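Local atomic coordinates of probable oxidoreductase (Pseudomonas aeruginosa, PDB entry 4B7C), a protein that probably catalyses an NADP-dependent oxidation or reduction as a member of the medium-chain dehydrogenase/reductase family. Residues R213-P216 with K217-V221; N264-S267 with L268-N271; E276-V280 with M281-Q285; T296-E300 with G301-S305. All coordinates share one frame; numbering follows the deposited sequence.

Interaction 1: R213-P216 with K217-V221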
ATOM      1  N   ARG B 213      12.100  18.146 -11.856  1.00 66.30           N
ATOM      2  CA  ARG B 213      12.128  18.635 -13.233  1.00 67.48           C
ATOM      3  C   ARG B 213      11.102  17.930 -14.117  1.00 66.68           C
ATOM      4  O   ARG B 213      10.330  18.573 -14.833  1.00 63.78           O
ATOM      5  CB  ARG B 213      13.523  18.448 -13.825  1.00 68.47           C
ATOM      6  CG  ARG B 213      13.621  18.857 -15.288  1.00 69.32           C
ATOM      7  CD  ARG B 213      14.993  18.578 -15.877  1.00 70.71           C
ATOM      8  NE  ARG B 213      15.260  17.147 -16.042  1.00 67.68           N
ATOM      9  CZ  ARG B 213      16.076  16.423 -15.277  1.00 67.64           C
ATOM     10  NH1 ARG B 213      16.738  16.972 -14.262  1.00 69.33           N
ATOM     11  NH2 ARG B 213      16.238  15.132 -15.528  1.00 65.16           N
ATOM     12  N   GLU B 214      11.101  16.602 -14.055  1.00 67.39           N
ATOM     13  CA  GLU B 214      10.307  15.785 -14.983  1.00 67.18           C
ATOM     14  C   GLU B 214       8.833  15.617 -14.598  1.00 65.08           C
ATOM     15  O   GLU B 214       8.000  15.325 -15.457  1.00 66.30           O
ATOM     16  CB  GLU B 214      10.935  14.401 -15.160  1.00 65.71           C
ATOM     17  CG  GLU B 214      12.320  14.408 -15.801  1.00 67.24           C
ATOM     18  CD  GLU B 214      12.335  14.935 -17.229  1.00 65.33           C
ATOM     19  OE1 GLU B 214      11.296  14.866 -17.926  1.00 63.94           O
ATOM     20  OE2 GLU B 214      13.400  15.424 -17.650  1.00 69.77           O
ATOM     21  N   CYS B 215       8.521  15.781 -13.315  1.00 64.78           N
ATOM     22  CA  CYS B 215       7.150  15.565 -12.804  1.00 66.06           C
ATOM     23  C   CYS B 215       6.624  16.770 -12.032  1.00 69.68           C
ATOM     24  O   CYS B 215       6.326  16.666 -10.839  1.00 69.54           O
ATOM     25  CB  CYS B 215       7.085  14.327 -11.903  1.00 63.69           C
ATOM     26  SG  CYS B 215       7.903  12.880 -12.561  1.00 56.44           S
ATOM     27  N   PRO B 216       6.453  17.907 -12.724  1.00 73.50           N
ATOM     28  CA  PRO B 216       6.076  19.142 -12.040  1.00 74.53           C
ATOM     29  C   PRO B 216       4.722  19.088 -11.320  1.00 73.67           C
ATOM     30  O   PRO B 216       4.526  19.806 -10.339  1.00 76.70           O
ATOM     31  CB  PRO B 216       6.042  20.171 -13.176  1.00 74.24           C
ATOM     32  CG  PRO B 216       5.723  19.377 -14.396  1.00 74.93           C
ATOM     33  CD  PRO B 216       6.390  18.044 -14.192  1.00 73.47           C
ATOM     34  N   LYS B 217       3.803  18.262 -11.816  1.00 70.92           N
ATOM     35  CA  LYS B 217       2.469  18.118 -11.204  1.00 69.56           C
ATOM     36  C   LYS B 217       2.332  16.850 -10.347  1.00 64.60           C
ATOM     37  O   LYS B 217       1.232  16.381 -10.075  1.00 68.41           O
ATOM     38  CB  LYS B 217       1.378  18.157 -12.284  1.00 72.08           C
ATOM     39  CG  LYS B 217       1.246  19.537 -12.928  1.00 76.96           C
ATOM     40  CD  LYS B 217       0.056  19.727 -13.810  1.00 80.14           C
ATOM     41  CE  LYS B 217      -0.477  21.151 -13.975  1.00 79.72           C
ATOM     42  NZ  LYS B 217      -1.622  21.190 -14.920  1.00 81.95           N
ATOM     43  N   GLY B 218       3.458  16.317  -9.898  1.00 58.24           N
ATOM     44  CA  GLY B 218       3.464  15.110  -9.080  1.00 56.07           C
ATOM     45  C   GLY B 218       3.308  13.821  -9.882  1.00 55.16           C
ATOM     46  O   GLY B 218       3.185  13.844 -11.112  1.00 58.21           O
ATOM     47  N   ILE B 219       3.327  12.694  -9.172  1.00 48.18           N
ATOM     48  CA  ILE B 219       3.289  11.362  -9.799  1.00 44.67           C
ATOM     49  C   ILE B 219       1.949  10.654  -9.514  1.00 44.05           C
ATOM     50  O   ILE B 219       1.604  10.396  -8.368  1.00 42.63           O
ATOM     51  CB  ILE B 219       4.459  10.487  -9.313  1.00 43.17           C
ATOM     52  CG1 ILE B 219       5.799  11.178  -9.597  1.00 39.73           C
ATOM     53  CG2 ILE B 219       4.426   9.107  -9.973  1.00 39.20           C
ATOM     54  CD1 ILE B 219       6.961  10.493  -8.924  1.00 38.48           C
ATOM     55  N   ASP B 220       1.189  10.382 -10.570  1.00 43.60           N
ATOM     56  CA  ASP B 220      -0.138   9.752 -10.460  1.00 42.67           C
ATOM     57  C   ASP B 220      -0.072   8.235 -10.405  1.00 42.74           C
ATOM     58  O   ASP B 220      -0.863   7.594  -9.714  1.00 41.01           O
ATOM     59  CB  ASP B 220      -1.014  10.142 -11.641  1.00 43.56           C
ATOM     60  CG  ASP B 220      -1.314  11.626 -11.668  1.00 47.91           C
ATOM     61  OD1 ASP B 220      -1.969  12.103 -10.718  1.00 44.18           O
ATOM     62  OD2 ASP B 220      -0.883  12.305 -12.633  1.00 43.55           O
ATOM     63  N   VAL B 221       0.833   7.663 -11.190  1.00 40.79           N
ATOM     64  CA  VAL B 221       1.051   6.215 -11.187  1.00 34.94           C
ATOM     65  C   VAL B 221       2.525   5.936 -11.111  1.00 34.75           C
ATOM     66  O   VAL B 221       3.310   6.476 -11.901  1.00 38.18           O
ATOM     67  CB  VAL B 221       0.487   5.516 -12.435  1.00 35.05           C
ATOM     68  CG1 VAL B 221       0.824   4.029 -12.396  1.00 34.56           C
ATOM     69  CG2 VAL B 221      -1.009   5.736 -12.544  1.00 32.39           C
TER
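Cys-215 and Gly-218 close a type I beta turn that carries the chain out of helix 207-214 and into strand 219-224 of the parallel Rossmann sheet, a helix-to-strand connection of the nucleotide-binding fold. The turn is pinned by one backbone hydrogen bond, from Gly-218 N to Cys-215 O at 3.0 Å. Its inner side is the tightly packed one. There the side chain of Cys-215, the first residue to leave helical conformation, lies beside that of Ile-219, which begins the strand. With SG set beside its own backbone N (chi1 -46°), the sulfur comes to rest against the CG1 branch of Ile-219. Both residues are buried: Cys-215 touches Thr-152 on the neighbouring strand and Val-178 one strand further on. The helix end and the strand start are joined through a common partner as well, since both residues pack on Val-154 of the neighbouring strand.

The outer side is looser. Pro-216 and Lys-217 occupy the two middle positions of the turn and are exposed; the lysine runs extended beyond CG, leading its ammonium group away from the turn. Gly-218 follows with a positive phi of 80°, a value glycine adopts readily, and this redirects the backbone toward the strand. The contrast comes down to a few atoms: on the buried side Cys-215 SG sits 4.0 Å from Ile-219 CG1, with Cys-215 CB almost as close to that same methylene at 4.1 Å.

Interaction 2: N264-S267 with L268-N271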
ATOM      1  N   ASN B 264       9.159   6.348   3.734  1.00 39.47           N
ATOM      2  CA  ASN B 264       8.183   7.378   3.330  1.00 41.29           C
ATOM      3  C   ASN B 264       6.781   6.832   3.014  1.00 39.09           C
ATOM      4  O   ASN B 264       5.972   7.509   2.373  1.00 38.18           O
ATOM      5  CB  ASN B 264       8.704   8.161   2.112  1.00 45.42           C
ATOM      6  CG  ASN B 264       9.978   8.928   2.414  1.00 47.62           C
ATOM      7  OD1 ASN B 264      10.087   9.570   3.453  1.00 49.94           O
ATOM      8  ND2 ASN B 264      10.945   8.869   1.504  1.00 46.71           N
ATOM      9  N   TYR B 265       6.488   5.633   3.505  1.00 40.59           N
ATOM     10  CA  TYR B 265       5.210   4.952   3.195  1.00 42.30           C
ATOM     11  C   TYR B 265       3.981   5.750   3.646  1.00 40.54           C
ATOM     12  O   TYR B 265       2.919   5.635   3.053  1.00 40.21           O
ATOM     13  CB  TYR B 265       5.178   3.539   3.788  1.00 41.20           C
ATOM     14  CG  TYR B 265       4.719   3.490   5.220  1.00 43.89           C
ATOM     15  CD1 TYR B 265       5.599   3.756   6.266  1.00 45.30           C
ATOM     16  CD2 TYR B 265       3.402   3.177   5.533  1.00 43.97           C
ATOM     17  CE1 TYR B 265       5.174   3.716   7.584  1.00 46.98           C
ATOM     18  CE2 TYR B 265       2.965   3.143   6.843  1.00 44.90           C
ATOM     19  CZ  TYR B 265       3.849   3.408   7.865  1.00 46.74           C
ATOM     20  OH  TYR B 265       3.401   3.378   9.154  1.00 44.92           O
ATOM     21  N   LEU B 266       4.141   6.582   4.672  1.00 39.22           N
ATOM     22  CA  LEU B 266       3.036   7.422   5.166  1.00 38.08           C
ATOM     23  C   LEU B 266       2.603   8.482   4.169  1.00 35.97           C
ATOM     24  O   LEU B 266       1.557   9.113   4.323  1.00 36.58           O
ATOM     25  CB  LEU B 266       3.374   8.058   6.518  1.00 39.66           C
ATOM     26  CG  LEU B 266       3.245   7.113   7.715  1.00 41.06           C
ATOM     27  CD1 LEU B 266       3.767   7.777   8.987  1.00 43.64           C
ATOM     28  CD2 LEU B 266       1.787   6.673   7.885  1.00 37.63           C
ATOM     29  N   SER B 267       3.395   8.678   3.119  1.00 37.16           N
ATOM     30  CA  SER B 267       2.948   9.490   1.984  1.00 34.88           C
ATOM     31  C   SER B 267       1.630   8.950   1.424  1.00 32.61           C
ATOM     32  O   SER B 267       0.818   9.695   0.881  1.00 33.58           O
ATOM     33  CB  SER B 267       4.020   9.530   0.885  1.00 36.76           C
ATOM     34  OG  SER B 267       3.594  10.374  -0.167  1.00 38.26           O
ATOM     35  N   LEU B 268       1.430   7.644   1.544  1.00 34.28           N
ATOM     36  CA  LEU B 268       0.149   7.000   1.143  1.00 33.71           C
ATOM     37  C   LEU B 268      -1.040   7.500   1.943  1.00 33.37           C
ATOM     38  O   LEU B 268      -2.154   7.617   1.422  1.00 35.17           O
ATOM     39  CB  LEU B 268       0.235   5.484   1.290  1.00 33.18           C
ATOM     40  CG  LEU B 268       1.235   4.745   0.405  1.00 32.46           C
ATOM     41  CD1 LEU B 268       1.341   3.285   0.820  1.00 33.86           C
ATOM     42  CD2 LEU B 268       0.870   4.894  -1.064  1.00 31.58           C
ATOM     43  N   LEU B 269      -0.790   7.834   3.202  1.00 35.72           N
ATOM     44  CA  LEU B 269      -1.798   8.484   4.056  1.00 36.35           C
ATOM     45  C   LEU B 269      -2.014   9.949   3.654  1.00 34.14           C
ATOM     46  O   LEU B 269      -3.132  10.375   3.365  1.00 33.48           O
ATOM     47  CB  LEU B 269      -1.380   8.388   5.532  1.00 37.98           C
ATOM     48  CG  LEU B 269      -2.249   9.109   6.575  1.00 39.95           C
ATOM     49  CD1 LEU B 269      -3.704   8.707   6.488  1.00 42.50           C
ATOM     50  CD2 LEU B 269      -1.723   8.797   7.964  1.00 42.68           C
ATOM     51  N   VAL B 270      -0.929  10.718   3.654  1.00 37.25           N
ATOM     52  CA  VAL B 270      -0.979  12.155   3.317  1.00 35.92           C
ATOM     53  C   VAL B 270      -1.671  12.413   1.980  1.00 35.76           C
ATOM     54  O   VAL B 270      -2.515  13.304   1.848  1.00 37.08           O
ATOM     55  CB  VAL B 270       0.445  12.739   3.286  1.00 39.56           C
ATOM     56  CG1 VAL B 270       0.407  14.212   2.904  1.00 40.03           C
ATOM     57  CG2 VAL B 270       1.105  12.551   4.641  1.00 41.42           C
ATOM     58  N   ASN B 271      -1.351  11.572   1.001  1.00 36.78           N
ATOM     59  CA  ASN B 271      -1.915  11.675  -0.348  1.00 36.72           C
ATOM     60  C   ASN B 271      -3.106  10.751  -0.632  1.00 36.67           C
ATOM     61  O   ASN B 271      -3.639  10.721  -1.746  1.00 38.70           O
ATOM     62  CB  ASN B 271      -0.798  11.422  -1.356  1.00 39.35           C
ATOM     63  CG  ASN B 271       0.265  12.496  -1.296  1.00 38.26           C
ATOM     64  OD1 ASN B 271      -0.014  13.643  -1.622  1.00 38.93           O
ATOM     65  ND2 ASN B 271       1.463  12.142  -0.838  1.00 38.46           N
TER
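Asn-271 reaches back one helical turn to Ser-267 and holds it with both backbone and side chain. Its CB passes 3.3 Å from Ser-267 O, the carbonyl oxygen that also receives the Asn-271 backbone N at 2.9 Å. From CB the chain bends beside its own backbone N (chi1 -65°), which keeps CG over the preceding turn, 3.6 Å from Ser-267 O. At the tip, ND2 donates to that oxygen at 3.1 Å, tilted somewhat out of the carbonyl plane, and lies 2.8 Å from Ser-267 OG in a weak, bent bond. Ser-267 O is therefore gripped by two donors of one residue, which approach from opposite faces of its carbonyl plane. With OG anti to the backbone N (chi1 -177°), the serine hydroxyl lies near ND2 and is also hydrogen-bonded to Leu-235 O, so the amide end of Asn-271 and the end of the preceding helix meet at one oxygen.

The other bonds belong to a short helix entered through a type I turn, Asn-264 to Ser-267. Val-270 N bonds to Leu-266 O in a nearly straight line (168°), whereas Leu-268 N takes Tyr-265 O. On the flank facing the second subunit Leu-266 and Leu-269 run alongside each other in the same direction, their CD2 methyls 4.1 Å apart.

Helix 267-270 sits between strands 242-246 and 274-277 in the chain. Ser-267 and Asn-271 rest on Ile-238 of strand 238-239, while Leu-266 and Leu-269 turn to the second subunit and pack on its Ala-249 and Met-278.

Interaction 3: E276-V280 with M281-Q285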
ATOM      1  N   GLU B 276      -0.297  -1.382  -4.265  1.00 29.85           N
ATOM      2  CA  GLU B 276      -0.853  -2.705  -4.517  1.00 29.46           C
ATOM      3  C   GLU B 276       0.071  -3.620  -5.307  1.00 29.65           C
ATOM      4  O   GLU B 276       0.676  -3.220  -6.304  1.00 30.24           O
ATOM      5  CB  GLU B 276      -2.194  -2.575  -5.234  1.00 31.26           C
ATOM      6  CG  GLU B 276      -2.936  -3.888  -5.390  1.00 31.41           C
ATOM      7  CD  GLU B 276      -4.355  -3.713  -5.905  1.00 32.68           C
ATOM      8  OE1 GLU B 276      -4.887  -2.590  -5.873  1.00 35.06           O
ATOM      9  OE2 GLU B 276      -4.946  -4.719  -6.326  1.00 34.76           O
ATOM     10  N   GLY B 277       0.161  -4.861  -4.848  1.00 27.05           N
ATOM     11  CA  GLY B 277       0.957  -5.874  -5.512  1.00 28.75           C
ATOM     12  C   GLY B 277       0.152  -6.667  -6.527  1.00 28.89           C
ATOM     13  O   GLY B 277      -1.068  -6.784  -6.414  1.00 27.74           O
ATOM     14  N   MET B 278       0.839  -7.172  -7.543  1.00 28.76           N
ATOM     15  CA  MET B 278       0.214  -8.031  -8.556  1.00 27.73           C
ATOM     16  C   MET B 278       1.176  -9.088  -9.054  1.00 29.98           C
ATOM     17  O   MET B 278       2.405  -8.930  -8.974  1.00 32.04           O
ATOM     18  CB  MET B 278      -0.339  -7.221  -9.738  1.00 27.95           C
ATOM     19  CG  MET B 278       0.715  -6.673 -10.706  1.00 29.65           C
ATOM     20  SD  MET B 278       1.410  -7.886 -11.854  1.00 29.98           S
ATOM     21  CE  MET B 278       0.028  -8.163 -12.945  1.00 28.55           C
ATOM     22  N   VAL B 279       0.595 -10.164  -9.568  1.00 28.64           N
ATOM     23  CA  VAL B 279       1.336 -11.269 -10.169  1.00 30.36           C
ATOM     24  C   VAL B 279       0.619 -11.662 -11.474  1.00 29.42           C
ATOM     25  O   VAL B 279      -0.609 -11.801 -11.492  1.00 27.08           O
ATOM     26  CB  VAL B 279       1.414 -12.449  -9.176  1.00 34.48           C
ATOM     27  CG1 VAL B 279       1.596 -13.765  -9.880  1.00 40.65           C
ATOM     28  CG2 VAL B 279       2.574 -12.245  -8.209  1.00 36.69           C
ATOM     29  N   VAL B 280       1.371 -11.770 -12.571  1.00 27.55           N
ATOM     30  CA  VAL B 280       0.761 -11.876 -13.917  1.00 27.75           C
ATOM     31  C   VAL B 280      -0.104 -13.130 -14.081  1.00 26.34           C
ATOM     32  O   VAL B 280      -1.114 -13.102 -14.768  1.00 27.25           O
ATOM     33  CB  VAL B 280       1.822 -11.790 -15.060  1.00 27.10           C
ATOM     34  CG1 VAL B 280       2.778 -12.965 -15.016  1.00 24.66           C
ATOM     35  CG2 VAL B 280       1.151 -11.724 -16.425  1.00 26.73           C
ATOM     36  N   MET B 281       0.262 -14.213 -13.417  1.00 29.31           N
ATOM     37  CA  MET B 281      -0.507 -15.463 -13.548  1.00 32.56           C
ATOM     38  C   MET B 281      -1.949 -15.356 -13.058  1.00 32.01           C
ATOM     39  O   MET B 281      -2.810 -16.118 -13.490  1.00 31.60           O
ATOM     40  CB  MET B 281       0.192 -16.602 -12.827  1.00 38.05           C
ATOM     41  CG  MET B 281      -0.146 -16.659 -11.280  1.00 46.61           C
ATOM     42  SD  MET B 281       1.069 -17.271 -10.007  1.00 56.00           S
ATOM     43  CE  MET B 281       0.729 -19.035 -10.034  1.00 51.99           C
ATOM     44  N   ASP B 282      -2.211 -14.396 -12.175  1.00 28.88           N
ATOM     45  CA  ASP B 282      -3.583 -14.143 -11.717  1.00 29.10           C
ATOM     46  C   ASP B 282      -4.487 -13.706 -12.873  1.00 29.82           C
ATOM     47  O   ASP B 282      -5.710 -13.751 -12.755  1.00 30.85           O
ATOM     48  CB  ASP B 282      -3.629 -13.079 -10.608  1.00 27.83           C
ATOM     49  CG  ASP B 282      -3.040 -13.564  -9.294  1.00 27.11           C
ATOM     50  OD1 ASP B 282      -2.767 -14.767  -9.162  1.00 25.54           O
ATOM     51  OD2 ASP B 282      -2.849 -12.737  -8.385  1.00 28.14           O
ATOM     52  N   TYR B 283      -3.879 -13.257 -13.968  1.00 29.85           N
ATOM     53  CA  TYR B 283      -4.624 -12.754 -15.131  1.00 29.97           C
ATOM     54  C   TYR B 283      -4.699 -13.752 -16.304  1.00 29.81           C
ATOM     55  O   TYR B 283      -5.134 -13.389 -17.393  1.00 30.16           O
ATOM     56  CB  TYR B 283      -4.012 -11.426 -15.608  1.00 30.05           C
ATOM     57  CG  TYR B 283      -4.201 -10.287 -14.640  1.00 28.90           C
ATOM     58  CD1 TYR B 283      -3.320 -10.103 -13.579  1.00 29.89           C
ATOM     59  CD2 TYR B 283      -5.278  -9.420 -14.749  1.00 28.35           C
ATOM     60  CE1 TYR B 283      -3.486  -9.063 -12.670  1.00 28.36           C
ATOM     61  CE2 TYR B 283      -5.453  -8.388 -13.839  1.00 29.17           C
ATOM     62  CZ  TYR B 283      -4.544  -8.226 -12.794  1.00 28.45           C
ATOM     63  OH  TYR B 283      -4.685  -7.187 -11.897  1.00 28.91           O
ATOM     64  N   ALA B 284      -4.330 -15.002 -16.047  1.00 29.57           N
ATOM     65  CA  ALA B 284      -4.256 -16.049 -17.080  1.00 30.96           C
ATOM     66  C   ALA B 284      -5.493 -16.122 -17.971  1.00 33.06           C
ATOM     67  O   ALA B 284      -5.371 -16.250 -19.178  1.00 32.23           O
ATOM     68  CB  ALA B 284      -3.970 -17.421 -16.463  1.00 30.04           C
ATOM     69  N   GLN B 285      -6.669 -16.012 -17.373  1.00 33.55           N
ATOM     70  CA  GLN B 285      -7.922 -16.092 -18.123  1.00 34.34           C
ATOM     71  C   GLN B 285      -8.100 -14.964 -19.138  1.00 34.22           C
ATOM     72  O   GLN B 285      -8.893 -15.080 -20.061  1.00 31.70           O
ATOM     73  CB  GLN B 285      -9.107 -16.100 -17.162  1.00 34.21           C
ATOM     74  CG  GLN B 285     -10.486 -16.322 -17.796  1.00 37.22           C
ATOM     75  CD  GLN B 285     -11.627 -16.470 -16.802  1.00 37.18           C
ATOM     76  OE1 GLN B 285     -11.435 -16.837 -15.638  1.00 43.09           O
ATOM     77  NE2 GLN B 285     -12.832 -16.205 -17.275  1.00 34.97           N
TER
HETATM   78  O   HOH W   1      -2.381 -10.169  -9.178  1.00 29.26           O
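Two successive backbone bonds, from Asp-282 N to Val-279 O at 3.1 Å and from Tyr-283 N to Val-280 O at 2.9 Å, wind the chain into a 3-10 segment just after strand 274-277. Around this 3-10 turn the side chains sort onto different flanks. Met-278 folds at every torsion (chi1 74°, with CG wedged between the backbone N and the carbonyl carbon), and the hook brings its CE methyl to 3.6 Å from Tyr-283 CE1, the two side chains crossing at about a right angle. Val-280 O lies at the edge of the tyrosine ring and in its plane. On another flank Val-279 and Met-281 run side by side, and the CG1 methyl of the valine lies 3.5 Å from the sulfur SD of the methionine.

Strand 274-277 is an outermost strand of the parallel Rossmann sheet within the chain, and Glu-276 pairs antiparallel with a strand of the second subunit, carrying the sheet across the interface. The 3-10 segment is the exit from that edge toward helix 287-299. Asp-282 faces the same interface. Its OD2 accepts from a water at 2.7 Å, and that water in turn accepts from Val-279 N at 3.0 Å, a bridge that ties the carboxylate to the backbone of the loop that follows the strand. The same OD2 forms a salt bridge with Arg-272 of the second subunit, which would be expected to favour the charged carboxylate. Tyr-283, by contrast, turns to helix 132-145, where its ring stacks with Phe-139 and its hydroxyl bonds to Asp-143.

Interaction 4: T296-E300 with G301-S305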
ATOM      1  N   THR B 296      -1.493  -6.198 -31.932  1.00 42.83           N
ATOM      2  CA  THR B 296      -1.886  -5.121 -32.851  1.00 47.10           C
ATOM      3  C   THR B 296      -1.024  -3.863 -32.633  1.00 47.76           C
ATOM      4  O   THR B 296      -0.645  -3.190 -33.589  1.00 50.60           O
ATOM      5  CB  THR B 296      -3.382  -4.768 -32.744  1.00 47.24           C
ATOM      6  OG1 THR B 296      -3.646  -4.145 -31.487  1.00 58.19           O
ATOM      7  CG2 THR B 296      -4.229  -6.019 -32.869  1.00 42.83           C
ATOM      8  N   TRP B 297      -0.714  -3.550 -31.382  1.00 46.35           N
ATOM      9  CA  TRP B 297       0.164  -2.410 -31.082  1.00 44.04           C
ATOM     10  C   TRP B 297       1.513  -2.613 -31.711  1.00 44.39           C
ATOM     11  O   TRP B 297       2.080  -1.696 -32.307  1.00 42.25           O
ATOM     12  CB  TRP B 297       0.329  -2.198 -29.577  1.00 43.29           C
ATOM     13  CG  TRP B 297      -0.860  -1.546 -28.893  1.00 44.18           C
ATOM     14  CD1 TRP B 297      -1.809  -0.689 -29.447  1.00 43.37           C
ATOM     15  CD2 TRP B 297      -1.235  -1.655 -27.485  1.00 42.93           C
ATOM     16  NE1 TRP B 297      -2.730  -0.289 -28.512  1.00 42.76           N
ATOM     17  CE2 TRP B 297      -2.440  -0.825 -27.313  1.00 43.09           C
ATOM     18  CE3 TRP B 297      -0.720  -2.342 -26.391  1.00 44.76           C
ATOM     19  CZ2 TRP B 297      -3.083  -0.706 -26.098  1.00 43.82           C
ATOM     20  CZ3 TRP B 297      -1.380  -2.207 -25.170  1.00 43.60           C
ATOM     21  CH2 TRP B 297      -2.531  -1.409 -25.027  1.00 45.23           C
ATOM     22  N   LEU B 298       2.030  -3.830 -31.594  1.00 42.18           N
ATOM     23  CA  LEU B 298       3.301  -4.187 -32.222  1.00 43.17           C
ATOM     24  C   LEU B 298       3.229  -4.069 -33.750  1.00 46.02           C
ATOM     25  O   LEU B 298       4.096  -3.458 -34.370  1.00 47.52           O
ATOM     26  CB  LEU B 298       3.724  -5.603 -31.833  1.00 40.99           C
ATOM     27  CG  LEU B 298       4.167  -5.804 -30.389  1.00 40.75           C
ATOM     28  CD1 LEU B 298       4.042  -7.281 -30.061  1.00 36.69           C
ATOM     29  CD2 LEU B 298       5.596  -5.320 -30.189  1.00 37.25           C
ATOM     30  N   ALA B 299       2.193  -4.663 -34.333  1.00 47.64           N
ATOM     31  CA  ALA B 299       1.997  -4.687 -35.795  1.00 51.28           C
ATOM     32  C   ALA B 299       1.886  -3.281 -36.379  1.00 52.37           C
ATOM     33  O   ALA B 299       2.407  -3.010 -37.457  1.00 53.21           O
ATOM     34  CB  ALA B 299       0.752  -5.488 -36.157  1.00 48.37           C
ATOM     35  N   GLU B 300       1.216  -2.399 -35.643  1.00 52.40           N
ATOM     36  CA  GLU B 300       1.006  -1.013 -36.069  1.00 53.45           C
ATOM     37  C   GLU B 300       2.223  -0.114 -35.805  1.00 52.28           C
ATOM     38  O   GLU B 300       2.239   1.040 -36.210  1.00 53.26           O
ATOM     39  CB  GLU B 300      -0.227  -0.423 -35.380  1.00 55.02           C
ATOM     40  CG  GLU B 300      -1.537  -1.032 -35.861  1.00 57.13           C
ATOM     41  CD  GLU B 300      -2.741  -0.594 -35.042  1.00 59.64           C
ATOM     42  OE1 GLU B 300      -2.579   0.270 -34.166  1.00 60.30           O
ATOM     43  OE2 GLU B 300      -3.857  -1.104 -35.276  1.00 60.79           O
ATOM     44  N   GLY B 301       3.241  -0.652 -35.143  1.00 51.39           N
ATOM     45  CA  GLY B 301       4.447   0.111 -34.813  1.00 51.88           C
ATOM     46  C   GLY B 301       4.264   1.085 -33.657  1.00 51.21           C
ATOM     47  O   GLY B 301       5.113   1.948 -33.430  1.00 54.92           O
ATOM     48  N   LYS B 302       3.155   0.949 -32.934  1.00 50.45           N
ATOM     49  CA  LYS B 302       2.858   1.808 -31.783  1.00 50.42           C
ATOM     50  C   LYS B 302       3.660   1.392 -30.558  1.00 48.08           C
ATOM     51  O   LYS B 302       3.885   2.186 -29.657  1.00 50.07           O
ATOM     52  CB  LYS B 302       1.375   1.774 -31.441  1.00 54.88           C
ATOM     53  CG  LYS B 302       0.488   2.499 -32.436  1.00 57.36           C
ATOM     54  CD  LYS B 302      -0.976   2.434 -32.034  1.00 61.42           C
ATOM     55  CE  LYS B 302      -1.862   3.130 -33.049  1.00 64.84           C
ATOM     56  NZ  LYS B 302      -3.282   2.751 -32.827  1.00 70.96           N
ATOM     57  N   LEU B 303       4.106   0.146 -30.548  1.00 46.11           N
ATOM     58  CA  LEU B 303       4.912  -0.393 -29.460  1.00 45.46           C
ATOM     59  C   LEU B 303       6.068  -1.235 -30.017  1.00 43.19           C
ATOM     60  O   LEU B 303       5.880  -1.981 -30.965  1.00 41.21           O
ATOM     61  CB  LEU B 303       4.030  -1.249 -28.544  1.00 44.07           C
ATOM     62  CG  LEU B 303       4.596  -1.616 -27.171  1.00 44.33           C
ATOM     63  CD1 LEU B 303       3.458  -1.647 -26.156  1.00 44.03           C
ATOM     64  CD2 LEU B 303       5.327  -2.948 -27.232  1.00 42.59           C
ATOM     65  N   GLN B 304       7.244  -1.106 -29.408  1.00 42.98           N
ATOM     66  CA  GLN B 304       8.458  -1.838 -29.814  1.00 47.01           C
ATOM     67  C   GLN B 304       8.918  -2.829 -28.765  1.00 44.98           C
ATOM     68  O   GLN B 304       8.818  -2.539 -27.579  1.00 44.14           O
ATOM     69  CB  GLN B 304       9.626  -0.865 -30.023  1.00 49.67           C
ATOM     70  CG  GLN B 304       9.519   0.028 -31.241  1.00 53.76           C
ATOM     71  CD  GLN B 304      10.598   1.088 -31.261  1.00 55.88           C
ATOM     72  OE1 GLN B 304      10.318   2.237 -31.549  1.00 60.45           O
ATOM     73  NE2 GLN B 304      11.828   0.706 -30.942  1.00 56.39           N
ATOM     74  N   SER B 305       9.494  -3.949 -29.210  1.00 42.76           N
ATOM     75  CA  SER B 305      10.038  -4.957 -28.313  1.00 44.09           C
ATOM     76  C   SER B 305      11.457  -5.370 -28.688  1.00 46.62           C
ATOM     77  O   SER B 305      11.718  -5.809 -29.805  1.00 50.48           O
ATOM     78  CB  SER B 305       9.145  -6.200 -28.304  1.00 43.93           C
ATOM     79  OG  SER B 305       9.578  -7.128 -27.317  1.00 40.40           O
TER
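Trp-297 O is the focus of the contact, accepting from two successive backbone donors: Lys-302 N at 2.9 Å, almost in line with the C=O bond, and Leu-303 N at 3.3 Å, from well above the carbonyl plane. Alongside, Gly-301 N donates to Leu-298 O at 3.0 Å. Two apolar contacts accompany these bonds. Trp-297 CB meets Leu-303 CB at 4.0 Å, and the Leu-298 CD2 methyl reaches Leu-303 CD2 at 3.8 Å. This is a Schellman motif ending helix 287-299: Gly-301 takes a positive phi of 76°, which turns the chain back across the last helical turn. The side chains of Trp-297 and Lys-302 meet across it, Trp-297 CD1 to Lys-302 CD at 4.1 Å, and the leucines add a further apolar contact.

On the exposed rim Glu-300 and Lys-302 lie side by side, both extended beyond CG. Lys-302 NZ forms a salt bridge to Glu-300 OE1 at 2.9 Å, approaching nearly along its C-O bond.

Further out, helix 161-172 packs against the contact: Trp-297 touches Ile-169 and Leu-172, and Arg-171 donates to Lys-302 O. Ser-305 OG bonds to Glu-307 and Ser-128 where the chain heads for strand 307-311.

How the interactions relate
The four contacts follow one another along the chain, each at a place where the chain enters or leaves regular structure. Interactions 1 and 3 both reach the Rossmann sheet, at strands 219-224 and 274-277, with centres 27 Å apart. Interaction 2 lies between them in sequence; its nearest atoms are about 7 Å from each, and its helix 267-270 leads into the strand of interaction 3. Interactions 2 and 3 share the subunit interface, whereas interactions 1 and 4 touch no other chain. Interaction 4, centred 23 Å from interaction 3, closes the helix that follows it and heads for strand 307-311 of the other, mixed sheet. The protein probably uses an NADP cofactor, but no ligand is involved in any of the four contacts.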